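Local coordinates for maintenance of ploidy protein MOB1 (Saccharomyces cerevisiae, PDB 2HJN) that activates the protein kinase DBF2 by binding it, allowing the upstream kinase CDC15 to phosphorylate DBF2 in late anaphase within the mitotic exit network, at residues F100-P103 against Q104-P107; Y135-C138 against L139-C143; Y181-Y185 against C186-N190. All blocks are in the same frame, centred on the assembly; numbering follows the deposited sequence.

Contact 1: F100-P103 against Q104-P107; sequences FCSP and QTCP. With ZN (zinc ion), chain B.
Q104 meets S102 round the start of a tight turn: its backbone N-H reaches the hydroxyl OG of S102, but at 132° the bond is weak. Q104 CB passes alongside the same hydroxyl. T105 uses both its backbone and its side chain. Its N donates a much straighter bond to S102 OG, 3.2 Å away, so this one oxygen takes two backbone N-H groups. Its own hydroxyl OG1 receives the N-H of S102 at 3.0 Å and gives its proton to F100 O at 3.3 Å, approaching that oxygen from outside the carbonyl plane. With chi1 at 62°, OG1 sits between the backbone N and the carbonyl carbon, where it can bridge these two groups of the preceding chain. Together with the bond from C106 N to S102 O (2.9 Å), the grip on S102 OG makes an ST motif, here used to bend a C-X4-C loop round the metal, its two cysteines five positions apart. C106 is the second of them: its SG binds the zinc ion at 2.3 Å, against 2.4 Å for C101 SG, and the two sulfurs stand 4.0 Å apart. C101 directs its sulfur there with SG anti to the backbone N, chi1 -176°; H183 and H188 supply the other two ligands. The backbone of C106 is also bonded to A132, at the start of helix 132-147. P107 follows, with its CA making a C-H...O contact of 3.5 Å to P103 O.

Contact 2: Y135-C138 against L139-C143; sequences YVEC and LMRWC
E137 and R141 meet one helical turn apart because their side chains bend toward each other. E137 sends CG anti to its backbone N, chi1 180°, and then folds at chi2 (75°), which turns the carboxylate along the helix; R141 bends at both chi2 and chi3 to bring its guanidinium back. The result is a salt bridge from R141 NH1 to E137 OE2 of 2.9 Å. It is far from a flat, two-pronged pairing: the carboxylate and guanidinium planes stand 66° apart, NH1 comes from above the carboxylate plane, and OE2 lies close to the guanidinium plane. The remaining polar ends are held from outside. R141 NE bonds to Q144 OE1 and NH2 to the hydroxyls of Y26 and Y87, while E137 OE1 accepts the backbone N-H of T27, so both groups are probably fixed in rotation. On a different side of the helix, L139 lays CD1 obliquely against Y135, 3.4 Å from ring atom CE1 and close to the hydroxyl as well. V136 and M140, a selenomethionine, run side by side and point the same way, with CG1 of V136 4.0 Å from CG of M140. Beneath the side chains, the N-H groups of L139, M140, R141 and W142 bond in turn to the carbonyls of Y135, V136, E137 and C138. M140 reaches on to helix 75-97, L139 to helix 165-187, where R176 also makes a cation-pi contact with W142. The unbroken i+4 to i backbone bonds are the signature of an alpha helix, and they bring one charged and two apolar side-chain pairs together, on a helix packed into the helical core of the MOB fold.

Contact 3: Y181-Y185 against C186-N190; sequences YAHIY and CHHFN. With ZN (zinc ion), chain B.
Metal binding joins H183 and H188, which each give NE2 to the zinc ion at 2.1 Å. The two nitrogens come within 3.2 Å only as fellow ligands, and H183 NE2 lies at the edge of the H188 ring. With CG anti to the backbone N, chi1 -174°, the H183 ring extends toward the metal; its ND1 bonds to I110 O, and H188 ND1 to E191 OE1, so second-shell acceptors steady both rings. Backbone bonds come next: C186 N to A182 O, H187 N to H183 O and H188 N to I184 O, the last at 2.8 Å. Here helix 165-187 ends, and H188 takes the N-cap position of helix 189-194, so the metal site is built on the break between two helices; C101 and C106 complete this Cys2His2 site. A water fills the next step, donating to Y185 O at 2.9 Å and accepting from F189 N. Ring contacts form two groups. H187 CB makes an off-centre CH-pi contact with the H183 ring, while the two imidazoles are nearly parallel but slid apart; H187 NE2 bonds to T112 N. Y185 and F189 run side by side and meet rim to rim, CD2 to CD1 at 3.8 Å, their planes 14° apart. The Y185 hydroxyl goes to N202, and its ring meets F205 edge-to-face. An alanine in place of Y185 would probably open a gap beside F189 and leave N202 OD1 without its hydroxyl partner. The F189 side chain touches M55 and T56 of helix 49-58 and L201 of helix 198-214.

In the fold
In chain order, contact 1 lies in the loop after helix 75-97, contact 2 on helix 132-147, contact 3 at the junction of helices 165-187 and 189-194. Contacts 1 and 3, with centres about 13 Å apart, touch and share the zinc ion, which ties a loop to a helix end some eighty residues further on. Contact 2 lies about 16 Å from contact 1 and 17 Å from contact 3, centre to centre, and touches neither; yet its helix begins against contact 1 and packs on helix 165-187, whose end carries contact 3, and helix 75-97 borders contacts 2 and 3. In this Mob1/phocein protein the metal probably helps hold the loop against the helical bundle.

Contact 1: F100-P103 against Q104-P107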
# COMPACT_ATOMS: atom_id res chain seq x y z
N PHE A 100 -9.35 -2.57 8.14
CA PHE A 100 -9.20 -2.80 9.60
C PHE A 100 -9.63 -1.60 10.46
O PHE A 100 -9.61 -1.66 11.68
CB PHE A 100 -7.75 -3.15 9.93
CG PHE A 100 -7.18 -4.29 9.09
CD1 PHE A 100 -6.16 -4.05 8.17
CD2 PHE A 100 -7.72 -5.56 9.17
CE1 PHE A 100 -5.65 -5.09 7.37
CE2 PHE A 100 -7.22 -6.61 8.38
CZ PHE A 100 -6.18 -6.36 7.48
N CYS A 101 -10.04 -0.51 9.80
CA CYS A 101 -10.50 0.71 10.48
C CYS A 101 -11.93 1.06 10.02
O CYS A 101 -12.15 1.64 8.97
CB CYS A 101 -9.53 1.86 10.24
SG CYS A 101 -9.92 3.38 11.10
N SER A 102 -12.90 0.65 10.84
CA SER A 102 -14.33 0.90 10.59
C SER A 102 -14.95 1.68 11.77
O SER A 102 -14.34 1.85 12.80
CB SER A 102 -15.10 -0.44 10.43
OG SER A 102 -15.23 -1.09 11.69
N PRO A 103 -16.20 2.18 11.59
CA PRO A 103 -16.83 2.85 12.70
C PRO A 103 -17.07 1.96 13.93
O PRO A 103 -17.27 2.50 15.02
CB PRO A 103 -18.16 3.30 12.13
CG PRO A 103 -17.97 3.40 10.75
CD PRO A 103 -17.05 2.25 10.39
N GLN A 104 -17.04 0.62 13.75
CA GLN A 104 -17.11 -0.31 14.92
C GLN A 104 -15.79 -0.60 15.59
O GLN A 104 -15.74 -0.74 16.81
CB GLN A 104 -17.86 -1.61 14.57
CG GLN A 104 -19.20 -1.26 13.88
CD GLN A 104 -20.28 -0.80 14.85
OE1 GLN A 104 -20.75 0.36 14.82
NE2 GLN A 104 -20.67 -1.72 15.74
N THR A 105 -14.68 -0.66 14.83
CA THR A 105 -13.38 -0.83 15.54
C THR A 105 -12.92 0.47 16.18
O THR A 105 -12.35 0.46 17.27
CB THR A 105 -12.22 -1.34 14.60
OG1 THR A 105 -11.99 -0.38 13.56
CG2 THR A 105 -12.60 -2.70 14.00
N CYS A 106 -13.16 1.58 15.49
CA CYS A 106 -12.66 2.88 15.94
C CYS A 106 -13.78 3.94 15.93
O CYS A 106 -13.87 4.76 14.99
CB CYS A 106 -11.42 3.34 15.09
SG CYS A 106 -10.11 2.09 14.88
N PRO A 107 -14.63 3.94 17.01
CA PRO A 107 -15.74 4.88 17.12
C PRO A 107 -15.40 6.37 17.33
O PRO A 107 -16.29 7.19 17.21
CB PRO A 107 -16.59 4.33 18.30
CG PRO A 107 -15.72 3.43 19.05
CD PRO A 107 -14.55 3.01 18.17
ZN ZN B . -8.81 2.98 13.16

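Contact 2: Y135-C138 against L139-C143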
# COMPACT_ATOMS: atom_id res chain seq x y z
N TYR A 135 -13.55 10.65 9.99
CA TYR A 135 -12.56 11.68 10.18
C TYR A 135 -11.53 11.71 9.01
O TYR A 135 -11.32 12.74 8.36
CB TYR A 135 -11.81 11.47 11.51
CG TYR A 135 -10.84 12.61 11.78
CD1 TYR A 135 -9.63 12.67 11.08
CD2 TYR A 135 -11.15 13.65 12.64
CE1 TYR A 135 -8.74 13.68 11.26
CE2 TYR A 135 -10.24 14.69 12.85
CZ TYR A 135 -9.04 14.69 12.13
OH TYR A 135 -8.09 15.68 12.24
N VAL A 136 -10.94 10.55 8.75
CA VAL A 136 -9.86 10.43 7.76
C VAL A 136 -10.38 10.74 6.35
O VAL A 136 -9.80 11.58 5.63
CB VAL A 136 -9.14 9.04 7.86
CG1 VAL A 136 -8.03 8.89 6.74
CG2 VAL A 136 -8.51 8.92 9.22
N GLU A 137 -11.53 10.18 6.03
CA GLU A 137 -12.22 10.49 4.79
C GLU A 137 -12.43 11.98 4.58
O GLU A 137 -12.05 12.51 3.53
CB GLU A 137 -13.55 9.70 4.70
CG GLU A 137 -14.37 9.95 3.44
CD GLU A 137 -13.82 9.28 2.19
OE1 GLU A 137 -13.29 8.18 2.33
OE2 GLU A 137 -13.95 9.82 1.06
N CYS A 138 -13.08 12.65 5.54
CA CYS A 138 -13.36 14.10 5.48
C CYS A 138 -12.08 14.92 5.34
O CYS A 138 -12.02 15.87 4.54
CB CYS A 138 -14.08 14.52 6.78
SG CYS A 138 -15.84 13.98 6.90
N LEU A 139 -11.07 14.59 6.16
CA LEU A 139 -9.81 15.31 6.16
C LEU A 139 -9.11 15.18 4.83
O LEU A 139 -8.65 16.20 4.30
CB LEU A 139 -8.84 14.86 7.26
CG LEU A 139 -7.41 15.41 7.41
CD1 LEU A 139 -6.88 15.11 8.83
CD2 LEU A 139 -6.41 14.75 6.53
N MSE A 140 -8.96 13.96 4.33
CA MSE A 140 -8.22 13.72 3.06
C MSE A 140 -8.95 14.35 1.88
O MSE A 140 -8.31 14.95 1.03
CB MSE A 140 -8.04 12.23 2.80
CG MSE A 140 -7.19 11.53 3.87
SE MSE A 140 -5.29 12.16 4.00
CE MSE A 140 -4.63 10.84 2.74
N ARG A 141 -10.28 14.21 1.81
CA ARG A 141 -11.07 14.89 0.75
C ARG A 141 -10.95 16.43 0.87
O ARG A 141 -10.94 17.11 -0.13
CB ARG A 141 -12.58 14.51 0.78
CG ARG A 141 -12.97 13.06 0.30
CD ARG A 141 -12.31 12.52 -1.00
NE ARG A 141 -10.89 12.12 -0.87
CZ ARG A 141 -10.43 11.02 -0.31
NH1 ARG A 141 -11.22 10.13 0.27
NH2 ARG A 141 -9.12 10.81 -0.29
N TRP A 142 -10.88 16.95 2.09
CA TRP A 142 -10.62 18.40 2.30
C TRP A 142 -9.22 18.82 1.75
O TRP A 142 -9.06 19.89 1.11
CB TRP A 142 -10.79 18.81 3.78
CG TRP A 142 -10.44 20.27 4.03
CD1 TRP A 142 -11.24 21.36 3.91
CD2 TRP A 142 -9.16 20.74 4.42
NE1 TRP A 142 -10.54 22.51 4.24
CE2 TRP A 142 -9.25 22.16 4.53
CE3 TRP A 142 -7.95 20.11 4.73
CZ2 TRP A 142 -8.16 22.94 4.89
CZ3 TRP A 142 -6.84 20.91 5.06
CH2 TRP A 142 -6.96 22.31 5.17
N CYS A 143 -8.20 17.98 1.98
CA CYS A 143 -6.86 18.27 1.43
C CYS A 143 -6.88 18.36 -0.10
O CYS A 143 -6.27 19.27 -0.67
CB CYS A 143 -5.81 17.25 1.91
SG CYS A 143 -5.43 17.36 3.66

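Contact 3: Y181-Y185 against C186-N190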
# COMPACT_ATOMS: atom_id res chain seq x y z
N TYR A 181 -1.17 10.08 10.76
CA TYR A 181 -0.02 9.24 11.22
C TYR A 181 -0.23 8.79 12.66
O TYR A 181 0.05 7.62 13.00
CB TYR A 181 1.32 10.01 11.17
CG TYR A 181 2.01 10.04 9.82
CD1 TYR A 181 2.50 8.89 9.23
CD2 TYR A 181 2.20 11.26 9.17
CE1 TYR A 181 3.16 8.96 7.99
CE2 TYR A 181 2.84 11.34 7.97
CZ TYR A 181 3.32 10.19 7.38
OH TYR A 181 3.98 10.34 6.21
N ALA A 182 -0.73 9.70 13.50
CA ALA A 182 -0.92 9.37 14.93
C ALA A 182 -1.91 8.21 15.11
O ALA A 182 -1.69 7.29 15.93
CB ALA A 182 -1.33 10.61 15.77
N HIS A 183 -3.03 8.25 14.38
CA HIS A 183 -4.01 7.15 14.48
C HIS A 183 -3.42 5.79 14.01
O HIS A 183 -3.70 4.73 14.61
CB HIS A 183 -5.31 7.48 13.72
CG HIS A 183 -6.38 6.45 13.91
ND1 HIS A 183 -6.97 6.21 15.13
CD2 HIS A 183 -6.84 5.49 13.07
CE1 HIS A 183 -7.79 5.17 15.03
NE2 HIS A 183 -7.72 4.71 13.78
N ILE A 184 -2.67 5.82 12.90
CA ILE A 184 -2.07 4.60 12.34
C ILE A 184 -1.15 3.92 13.34
O ILE A 184 -1.26 2.73 13.60
CB ILE A 184 -1.28 4.84 10.96
CG1 ILE A 184 -2.22 5.18 9.80
CG2 ILE A 184 -0.56 3.56 10.45
CD1 ILE A 184 -1.51 5.84 8.63
N TYR A 185 -0.22 4.70 13.91
CA TYR A 185 0.80 4.17 14.83
C TYR A 185 0.18 3.64 16.12
O TYR A 185 0.58 2.59 16.63
CB TYR A 185 1.79 5.30 15.20
CG TYR A 185 3.00 5.37 14.33
CD1 TYR A 185 3.18 6.44 13.44
CD2 TYR A 185 3.97 4.35 14.36
CE1 TYR A 185 4.31 6.50 12.61
CE2 TYR A 185 5.09 4.39 13.53
CZ TYR A 185 5.25 5.47 12.65
OH TYR A 185 6.38 5.56 11.83
N CYS A 186 -0.77 4.40 16.68
CA CYS A 186 -1.39 4.05 17.98
C CYS A 186 -2.50 2.98 17.88
O CYS A 186 -2.78 2.27 18.87
CB CYS A 186 -1.90 5.28 18.72
SG CYS A 186 -0.61 6.49 19.10
N HIS A 187 -3.13 2.84 16.73
CA HIS A 187 -4.22 1.87 16.61
C HIS A 187 -4.15 0.81 15.51
O HIS A 187 -4.90 -0.19 15.57
CB HIS A 187 -5.56 2.63 16.68
CG HIS A 187 -5.69 3.41 17.96
ND1 HIS A 187 -5.97 2.81 19.16
CD2 HIS A 187 -5.41 4.71 18.26
CE1 HIS A 187 -5.96 3.71 20.13
NE2 HIS A 187 -5.59 4.87 19.60
N HIS A 188 -3.24 0.98 14.54
CA HIS A 188 -3.12 -0.02 13.45
C HIS A 188 -1.73 -0.57 13.17
O HIS A 188 -1.52 -1.18 12.12
CB HIS A 188 -3.79 0.52 12.17
CG HIS A 188 -5.24 0.84 12.36
ND1 HIS A 188 -6.20 -0.15 12.51
CD2 HIS A 188 -5.88 2.01 12.59
CE1 HIS A 188 -7.37 0.41 12.74
NE2 HIS A 188 -7.21 1.72 12.78
N PHE A 189 -0.78 -0.36 14.07
CA PHE A 189 0.61 -0.77 13.73
C PHE A 189 0.76 -2.26 13.51
O PHE A 189 1.59 -2.65 12.68
CB PHE A 189 1.64 -0.27 14.74
CG PHE A 189 3.11 -0.37 14.28
CD1 PHE A 189 3.70 0.65 13.51
CD2 PHE A 189 3.93 -1.45 14.68
CE1 PHE A 189 5.06 0.55 13.09
CE2 PHE A 189 5.26 -1.53 14.24
CZ PHE A 189 5.83 -0.54 13.47
N ASN A 190 0.03 -3.08 14.26
CA ASN A 190 0.08 -4.56 14.07
C ASN A 190 -0.23 -5.02 12.65
O ASN A 190 0.29 -6.03 12.18
CB ASN A 190 -0.81 -5.37 15.06
CG ASN A 190 -2.20 -4.73 15.36
OD1 ASN A 190 -2.84 -5.12 16.35
ND2 ASN A 190 -2.67 -3.78 14.52
ZN ZN B . -8.81 2.98 13.16
O HOH W 1 -0.71 0.09 17.11